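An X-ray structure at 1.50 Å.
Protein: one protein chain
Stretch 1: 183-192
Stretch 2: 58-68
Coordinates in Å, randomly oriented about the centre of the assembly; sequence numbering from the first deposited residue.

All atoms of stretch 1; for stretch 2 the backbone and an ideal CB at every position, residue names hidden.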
ATOM      1  N   TRP A 183       2.417   3.658  -2.460  1.00 14.90           N
ATOM      2  CA  TRP A 183       1.575   4.722  -3.011  1.00 14.92           C
ATOM      3  C   TRP A 183       0.510   5.206  -2.063  1.00 14.22           C
ATOM      4  O   TRP A 183       0.142   6.393  -2.032  1.00 14.65           O
ATOM      5  CB  TRP A 183       0.989   4.374  -4.386  1.00 16.10           C
ATOM      6  CG  TRP A 183       0.050   3.259  -4.464  1.00 14.75           C
ATOM      7  CD1 TRP A 183       0.345   2.005  -4.846  1.00 16.43           C
ATOM      8  CD2 TRP A 183      -1.342   3.291  -4.198  1.00 16.11           C
ATOM      9  NE1 TRP A 183      -0.785   1.228  -4.820  1.00 16.13           N
ATOM     10  CE2 TRP A 183      -1.840   1.999  -4.399  1.00 16.39           C
ATOM     11  CE3 TRP A 183      -2.237   4.307  -3.759  1.00 15.95           C
ATOM     12  CZ2 TRP A 183      -3.197   1.688  -4.231  1.00 17.22           C
ATOM     13  CZ3 TRP A 183      -3.592   3.958  -3.598  1.00 16.04           C
ATOM     14  CH2 TRP A 183      -4.038   2.680  -3.813  1.00 19.55           C
ATOM     15  N   LEU A 184       0.011   4.302  -1.194  1.00 14.76           N
ATOM     16  CA  LEU A 184      -0.917   4.726  -0.165  1.00 15.57           C
ATOM     17  C   LEU A 184      -0.337   5.770   0.729  1.00 13.78           C
ATOM     18  O   LEU A 184      -0.926   6.807   1.075  1.00 15.60           O
ATOM     19  CB  LEU A 184      -1.467   3.518   0.645  1.00 16.17           C
ATOM     20  CG  LEU A 184      -2.356   2.616  -0.175  1.00 16.79           C
ATOM     21  CD1 LEU A 184      -2.522   1.253   0.505  1.00 18.24           C
ATOM     22  CD2 LEU A 184      -3.762   3.214  -0.309  1.00 17.29           C
ATOM     23  N   TRP A 185       0.872   5.518   1.214  1.00 14.78           N
ATOM     24  CA  TRP A 185       1.602   6.442   2.099  1.00 15.60           C
ATOM     25  C   TRP A 185       1.964   7.730   1.355  1.00 14.27           C
ATOM     26  O   TRP A 185       1.894   8.796   1.971  1.00 16.20           O
ATOM     27  CB  TRP A 185       2.828   5.846   2.719  1.00 17.92           C
ATOM     28  CG  TRP A 185       2.457   4.779   3.786  1.00 17.37           C
ATOM     29  CD1 TRP A 185       1.384   4.775   4.607  1.00 22.56           C
ATOM     30  CD2 TRP A 185       3.183   3.557   4.069  1.00 16.21           C
ATOM     31  NE1 TRP A 185       1.411   3.653   5.424  1.00 23.50           N
ATOM     32  CE2 TRP A 185       2.487   2.872   5.074  1.00 18.97           C
ATOM     33  CE3 TRP A 185       4.325   2.983   3.532  1.00 17.21           C
ATOM     34  CZ2 TRP A 185       2.932   1.621   5.593  1.00 19.01           C
ATOM     35  CZ3 TRP A 185       4.798   1.761   4.066  1.00 19.48           C
ATOM     36  CH2 TRP A 185       4.085   1.106   5.066  1.00 19.26           C
ATOM     37  N   ASP A 186       2.289   7.664   0.055  1.00 16.27           N
ATOM     38  CA  ASP A 186       2.438   8.900  -0.688  1.00 14.90           C
ATOM     39  C   ASP A 186       1.221   9.826  -0.508  1.00 14.52           C
ATOM     40  O   ASP A 186       1.342  11.055  -0.397  1.00 16.27           O
ATOM     41  CB  ASP A 186       2.647   8.639  -2.187  1.00 15.59           C
ATOM     42  CG  ASP A 186       3.980   7.977  -2.520  1.00 16.11           C
ATOM     43  OD1 ASP A 186       4.965   8.125  -1.791  1.00 18.37           O
ATOM     44  OD2 ASP A 186       3.980   7.272  -3.574  1.00 18.53           O
ATOM     45  N   LEU A 187       0.005   9.276  -0.546  1.00 14.37           N
ATOM     46  CA  LEU A 187      -1.191  10.063  -0.381  1.00 14.75           C
ATOM     47  C   LEU A 187      -1.325  10.690   0.995  1.00 16.45           C
ATOM     48  O   LEU A 187      -2.025  11.726   1.135  1.00 16.53           O
ATOM     49  CB  LEU A 187      -2.442   9.247  -0.756  1.00 16.04           C
ATOM     50  CG  LEU A 187      -2.649   8.856  -2.235  1.00 16.15           C
ATOM     51  CD1 LEU A 187      -3.654   7.771  -2.463  1.00 17.54           C
ATOM     52  CD2 LEU A 187      -3.026  10.121  -3.062  1.00 17.61           C
ATOM     53  N   ASP A 188      -0.679  10.122   2.011  1.00 16.38           N
ATOM     54  CA  ASP A 188      -0.692  10.713   3.338  1.00 17.05           C
ATOM     55  C   ASP A 188      -0.049  12.116   3.340  1.00 17.02           C
ATOM     56  O   ASP A 188      -0.373  12.949   4.190  1.00 17.86           O
ATOM     57  CB  ASP A 188       0.018   9.831   4.345  1.00 17.46           C
ATOM     58  CG  ASP A 188      -0.241  10.236   5.814  1.00 18.01           C
ATOM     59  OD1 ASP A 188      -1.405  10.525   6.144  1.00 19.38           O
ATOM     60  OD2 ASP A 188       0.755  10.299   6.600  1.00 18.89           O
ATOM     61  N   GLU A 189       0.811  12.416   2.360  1.00 16.84           N
ATOM     62  CA  GLU A 189       1.455  13.720   2.328  1.00 16.77           C
ATOM     63  C   GLU A 189       0.412  14.838   2.098  1.00 20.22           C
ATOM     64  O   GLU A 189       0.662  15.975   2.473  1.00 21.19           O
ATOM     65  CB  GLU A 189       2.539  13.784   1.291  1.00 18.27           C
ATOM     66  CG  GLU A 189       3.680  12.846   1.530  1.00 18.24           C
ATOM     67  CD  GLU A 189       4.899  13.136   0.653  1.00 19.54           C
ATOM     68  OE1 GLU A 189       5.282  14.336   0.530  1.00 19.37           O
ATOM     69  OE2 GLU A 189       5.480  12.170   0.086  1.00 19.65           O
ATOM     70  N   LEU A 190      -0.733  14.521   1.506  1.00 18.34           N
ATOM     71  CA  LEU A 190      -1.749  15.509   1.229  1.00 19.48           C
ATOM     72  C   LEU A 190      -2.299  16.124   2.529  1.00 21.43           C
ATOM     73  O   LEU A 190      -2.791  17.261   2.499  1.00 24.00           O
ATOM     74  CB  LEU A 190      -2.862  14.920   0.412  1.00 19.86           C
ATOM     75  CG  LEU A 190      -2.650  14.887  -1.102  1.00 23.19           C
ATOM     76  CD1 LEU A 190      -1.476  14.133  -1.593  1.00 23.68           C
ATOM     77  CD2 LEU A 190      -3.834  14.314  -1.832  1.00 24.71           C
ATOM     78  N   ARG A 191      -2.216  15.404   3.654  1.00 19.41           N
ATOM     79  CA  ARG A 191      -2.758  15.930   4.913  1.00 20.25           C
ATOM     80  C   ARG A 191      -1.727  16.600   5.803  1.00 22.67           C
ATOM     81  O   ARG A 191      -2.084  17.199   6.837  1.00 25.68           O
ATOM     82  CB  ARG A 191      -3.522  14.872   5.694  1.00 21.94           C
ATOM     83  CG  ARG A 191      -2.754  13.689   6.205  1.00 21.28           C
ATOM     84  CD  ARG A 191      -2.187  13.847   7.592  1.00 21.56           C
ATOM     85  NE  ARG A 191      -1.286  12.753   7.887  1.00 21.23           N
ATOM     86  CZ  ARG A 191      -0.540  12.650   8.969  1.00 20.47           C
ATOM     87  NH1 ARG A 191      -0.613  13.592   9.920  1.00 22.90           N
ATOM     88  NH2 ARG A 191       0.314  11.661   9.090  1.00 22.47           N
ATOM     89  N   LEU A 192      -0.460  16.537   5.427  1.00 21.39           N
ATOM     90  CA  LEU A 192       0.614  17.144   6.193  1.00 22.73           C
ATOM     91  C   LEU A 192       0.566  18.693   5.923  1.00 22.54           C
ATOM     92  O   LEU A 192      -0.005  19.126   4.952  1.00 24.41           O
ATOM     93  CB  LEU A 192       1.957  16.575   5.746  1.00 22.89           C
ATOM     94  CG  LEU A 192       2.158  15.057   5.930  1.00 21.72           C
ATOM     95  CD1 LEU A 192       3.492  14.638   5.350  1.00 23.32           C
ATOM     96  CD2 LEU A 192       2.044  14.653   7.382  1.00 25.07           C
ATOM     97  N   UNK A  58      -8.046   3.244   8.312  1.00 20.96           N
ATOM     98  CA  UNK A  58      -6.855   2.714   8.996  1.00 23.15           C
ATOM     99  C   UNK A  58      -5.523   3.100   8.311  1.00 21.02           C
ATOM    100  O   UNK A  58      -4.460   3.170   8.942  1.00 24.22           O
ATOM    101  CB  UNK A  58      -6.957   1.189   9.076  1.00 23.15           C
ATOM    102  N   UNK A  59      -5.579   3.342   7.004  1.00 19.98           N
ATOM    103  CA  UNK A  59      -4.382   3.808   6.299  1.00 18.98           C
ATOM    104  C   UNK A  59      -3.994   5.248   6.632  1.00 17.99           C
ATOM    105  O   UNK A  59      -2.827   5.581   6.800  1.00 18.25           O
ATOM    106  CB  UNK A  59      -4.598   3.683   4.789  1.00 18.98           C
ATOM    107  N   UNK A  60      -5.020   6.124   6.683  1.00 17.79           N
ATOM    108  CA  UNK A  60      -4.874   7.538   6.895  1.00 16.90           C
ATOM    109  C   UNK A  60      -5.637   8.002   8.116  1.00 17.78           C
ATOM    110  O   UNK A  60      -6.496   8.881   8.006  1.00 18.02           O
ATOM    111  CB  UNK A  60      -5.339   8.307   5.657  1.00 16.90           C
ATOM    112  N   UNK A  61      -5.297   7.460   9.310  1.00 18.19           N
ATOM    113  CA  UNK A  61      -6.070   7.841  10.512  1.00 20.86           C
ATOM    114  C   UNK A  61      -6.040   9.288  10.894  1.00 21.10           C
ATOM    115  O   UNK A  61      -6.966   9.755  11.556  1.00 22.65           O
ATOM    116  CB  UNK A  61      -5.569   7.037  11.714  1.00 20.86           C
ATOM    117  N   UNK A  62      -4.990  10.016  10.484  1.00 19.26           N
ATOM    118  CA  UNK A  62      -4.799  11.404  10.838  1.00 20.11           C
ATOM    119  C   UNK A  62      -5.258  12.396   9.763  1.00 20.35           C
ATOM    120  O   UNK A  62      -5.083  13.609   9.917  1.00 23.20           O
ATOM    121  CB  UNK A  62      -3.319  11.639  11.149  1.00 20.11           C
ATOM    122  N   UNK A  63      -5.741  11.878   8.641  1.00 19.45           N
ATOM    123  CA  UNK A  63      -6.111  12.767   7.571  1.00 18.90           C
ATOM    124  C   UNK A  63      -7.347  13.605   7.861  1.00 21.30           C
ATOM    125  O   UNK A  63      -8.264  13.161   8.553  1.00 21.75           O
ATOM    126  CB  UNK A  63      -6.335  11.953   6.295  1.00 18.90           C
ATOM    127  N   UNK A  64      -7.395  14.783   7.276  1.00 21.85           N
ATOM    128  CA  UNK A  64      -8.619  15.544   7.175  1.00 23.28           C
ATOM    129  C   UNK A  64      -9.618  14.844   6.232  1.00 22.51           C
ATOM    130  O   UNK A  64      -9.268  13.916   5.498  1.00 20.76           O
ATOM    131  CB  UNK A  64      -8.316  16.962   6.687  1.00 23.28           C
ATOM    132  N   UNK A  65     -10.875  15.259   6.250  1.00 23.02           N
ATOM    133  CA  UNK A  65     -11.917  14.664   5.463  1.00 22.29           C
ATOM    134  C   UNK A  65     -11.591  14.649   3.957  1.00 22.32           C
ATOM    135  O   UNK A  65     -11.817  13.619   3.299  1.00 23.74           O
ATOM    136  CB  UNK A  65     -13.227  15.413   5.713  1.00 22.29           C
ATOM    137  N   UNK A  66     -11.084  15.772   3.427  1.00 22.99           N
ATOM    138  CA  UNK A  66     -10.769  15.940   1.955  1.00 24.31           C
ATOM    139  C   UNK A  66      -9.712  14.908   1.548  1.00 22.38           C
ATOM    140  O   UNK A  66      -9.914  14.147   0.595  1.00 22.91           O
ATOM    141  CB  UNK A  66     -10.263  17.351   1.648  1.00 24.31           C
ATOM    142  N   UNK A  67      -8.652  14.793   2.344  1.00 19.87           N
ATOM    143  CA  UNK A  67      -7.592  13.802   2.045  1.00 20.13           C
ATOM    144  C   UNK A  67      -8.124  12.397   2.177  1.00 19.69           C
ATOM    145  O   UNK A  67      -7.844  11.522   1.331  1.00 18.65           O
ATOM    146  CB  UNK A  67      -6.389  13.986   2.973  1.00 20.13           C
ATOM    147  N   UNK A  68      -8.836  12.096   3.264  1.00 20.47           N
ATOM    148  CA  UNK A  68      -9.391  10.764   3.380  1.00 19.66           C
ATOM    149  C   UNK A  68     -10.264  10.388   2.168  1.00 18.00           C
ATOM    150  O   UNK A  68     -10.222   9.248   1.683  1.00 18.80           O
ATOM    151  CB  UNK A  68     -10.208  10.661   4.669  1.00 19.66           C
TER

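Position 58 lies in the last part of a helix, and nothing of stretch 1 comes within 5.5 Å of its ideal CB. Stretch 1 sets no demand here; the residue is Y58.

At position 59 the CA-to-CB bond points toward stretch 1, and the nearest atom to the ideal CB is L184 CD2 at 5.2 Å. A modest apolar side chain such as valine, leucine or isoleucine would suit. The residue is V59, whose CG1 packs against L184 CB at 3.9 Å.

Position 60 leaves helical geometry, with phi/psi of -122/60, and its CB points sideways. Stretch 1 offers two things within reach of a long side chain: the leucines L184 and L187, and the carbonyl O of L184, which already receives only weak bonds from the N atoms of L187 and D188. A large apolar group could use the first; one that also carries a donor could use both. W60 does: NE1 donates to L184 O at 2.9 Å, in line with the ring edge, while CH2 meets L184 CD2 at 3.6 Å and CZ2 meets L187 CD1 at 3.9 Å.

Position 61, second in a type I turn from 60 to 63, has a phi of -62, which proline readily adopts. Its CB finds nothing of stretch 1 nearby. It is P61.

At position 62 the ideal CB sits 3.6 Å from R191 NH1, over a guanidinium already engaged with D188 through the R191 NE to D188 OD1 salt bridge of 2.8 Å. Many side chains with a CB methylene would fit. R62 lays its CB over one guanidinium face, and its end leads away to partners elsewhere in the structure. A water accepts from R62 N (3.0 Å) and donates to D188 OD1 (2.9 Å).

Position 63 closes the turn, its N bonding to the carbonyl O of 60 at 3.2 Å. With R191 CG 4.0 Å from the ideal CB, a small residue suits; A63 rests its CB there.

Position 64 precedes a helix, where serine, threonine, asparagine or aspartate commonly caps. D64 OD2 accepts from the N of 67 at 3.0 Å, while OD1 approaches R191 CB at 3.4 Å and takes a water's hydrogen bond at 2.9 Å; that water also donates to R191 O at 2.9 Å.

At 65 and 66, in the first turn of the helix, nothing of stretch 1 lies within 5.5 Å of the ideal CB, so stretch 1 sets no preference; the residues are L65 and D66.

Position 67 points toward L190 and R191, so a compact side chain suits. T67 sets CG2 3.8 Å from L187 O, while OG1 donates to D64 OD1 at 2.8 Å.

At 68 the ideal CB again finds nothing of stretch 1 within 5.5 Å, so the contact does not choose between side chains; the residue is L68.

Stretch 2, residues 58-68: YVWPRADLDTL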
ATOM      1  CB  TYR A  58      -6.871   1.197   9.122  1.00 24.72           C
ATOM      2  CG  TYR A  58      -7.803   0.659  10.200  1.00 29.82           C
ATOM      3  CD1 TYR A  58      -8.855  -0.154   9.895  1.00 35.08           C
ATOM      4  CD2 TYR A  58      -7.623   1.033  11.531  1.00 31.96           C
ATOM      5  CE1 TYR A  58      -9.682  -0.678  10.922  1.00 38.54           C
ATOM      6  CE2 TYR A  58      -8.450   0.568  12.542  1.00 30.93           C
ATOM      7  CZ  TYR A  58      -9.473  -0.304  12.229  1.00 36.88           C
ATOM      8  OH  TYR A  58     -10.292  -0.768  13.242  1.00 42.49           O
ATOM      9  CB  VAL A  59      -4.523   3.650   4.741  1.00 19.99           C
ATOM     10  CG1 VAL A  59      -3.290   4.229   4.068  1.00 19.88           C
ATOM     11  CG2 VAL A  59      -4.730   2.189   4.361  1.00 21.73           C
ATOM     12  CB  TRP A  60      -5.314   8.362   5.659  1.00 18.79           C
ATOM     13  CG  TRP A  60      -4.624   7.967   4.398  1.00 17.03           C
ATOM     14  CD1 TRP A  60      -3.332   8.235   4.032  1.00 17.66           C
ATOM     15  CD2 TRP A  60      -5.207   7.264   3.306  1.00 16.63           C
ATOM     16  NE1 TRP A  60      -3.071   7.690   2.790  1.00 16.41           N
ATOM     17  CE2 TRP A  60      -4.206   7.083   2.331  1.00 15.15           C
ATOM     18  CE3 TRP A  60      -6.483   6.721   3.066  1.00 16.77           C
ATOM     19  CZ2 TRP A  60      -4.471   6.452   1.135  1.00 15.32           C
ATOM     20  CZ3 TRP A  60      -6.727   6.062   1.900  1.00 15.84           C
ATOM     21  CH2 TRP A  60      -5.713   5.914   0.938  1.00 15.79           C
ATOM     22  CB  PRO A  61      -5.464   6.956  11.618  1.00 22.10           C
ATOM     23  CG  PRO A  61      -4.048   6.676  11.109  1.00 22.18           C
ATOM     24  CD  PRO A  61      -4.265   6.474   9.611  1.00 19.82           C
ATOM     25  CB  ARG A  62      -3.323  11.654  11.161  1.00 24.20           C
ATOM     26  CG  ARG A  62      -2.930  10.762  12.359  1.00 24.48           C
ATOM     27  CD  ARG A  62      -1.441  10.877  12.656  1.00 29.61           C
ATOM     28  NE  ARG A  62      -1.075  10.017  13.788  1.00 26.43           N
ATOM     29  CZ  ARG A  62       0.036  10.161  14.529  1.00 29.55           C
ATOM     30  NH1 ARG A  62       0.881  11.127  14.236  1.00 34.47           N
ATOM     31  NH2 ARG A  62       0.276   9.370  15.570  1.00 26.53           N
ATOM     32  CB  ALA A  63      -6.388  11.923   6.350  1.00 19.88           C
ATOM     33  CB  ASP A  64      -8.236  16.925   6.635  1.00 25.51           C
ATOM     34  CG  ASP A  64      -7.608  16.838   5.260  1.00 28.01           C
ATOM     35  OD1 ASP A  64      -6.410  16.498   5.135  1.00 27.36           O
ATOM     36  OD2 ASP A  64      -8.334  17.107   4.296  1.00 29.36           O
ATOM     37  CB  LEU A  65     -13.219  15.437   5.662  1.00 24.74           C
ATOM     38  CG  LEU A  65     -14.389  14.986   4.816  1.00 24.94           C
ATOM     39  CD1 LEU A  65     -14.810  13.543   4.986  1.00 27.21           C
ATOM     40  CD2 LEU A  65     -15.580  15.929   5.105  1.00 31.18           C
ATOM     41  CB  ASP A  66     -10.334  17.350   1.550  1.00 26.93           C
ATOM     42  CG  ASP A  66     -11.473  18.375   1.652  1.00 41.69           C
ATOM     43  OD1 ASP A  66     -12.677  17.994   1.631  1.00 47.17           O
ATOM     44  OD2 ASP A  66     -11.148  19.575   1.719  1.00 51.01           O
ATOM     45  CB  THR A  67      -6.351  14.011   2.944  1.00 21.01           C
ATOM     46  OG1 THR A  67      -5.834  15.328   2.701  1.00 21.62           O
ATOM     47  CG2 THR A  67      -5.265  13.006   2.662  1.00 20.34           C
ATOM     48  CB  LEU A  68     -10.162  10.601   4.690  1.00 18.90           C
ATOM     49  CG  LEU A  68     -10.775   9.225   4.928  1.00 19.57           C
ATOM     50  CD1 LEU A  68      -9.763   8.110   4.943  1.00 21.90           C
ATOM     51  CD2 LEU A  68     -11.603   9.210   6.219  1.00 21.51           C
TER
HETATM   52  O   HOH W   1      -2.946   9.609   8.387  1.00 19.74           O
HETATM   53  O   HOH W   2      -2.561  15.695  10.518  1.00 33.12           O
HETATM   54  O   HOH W   3      -4.812  18.151   6.964  1.00 44.18           O
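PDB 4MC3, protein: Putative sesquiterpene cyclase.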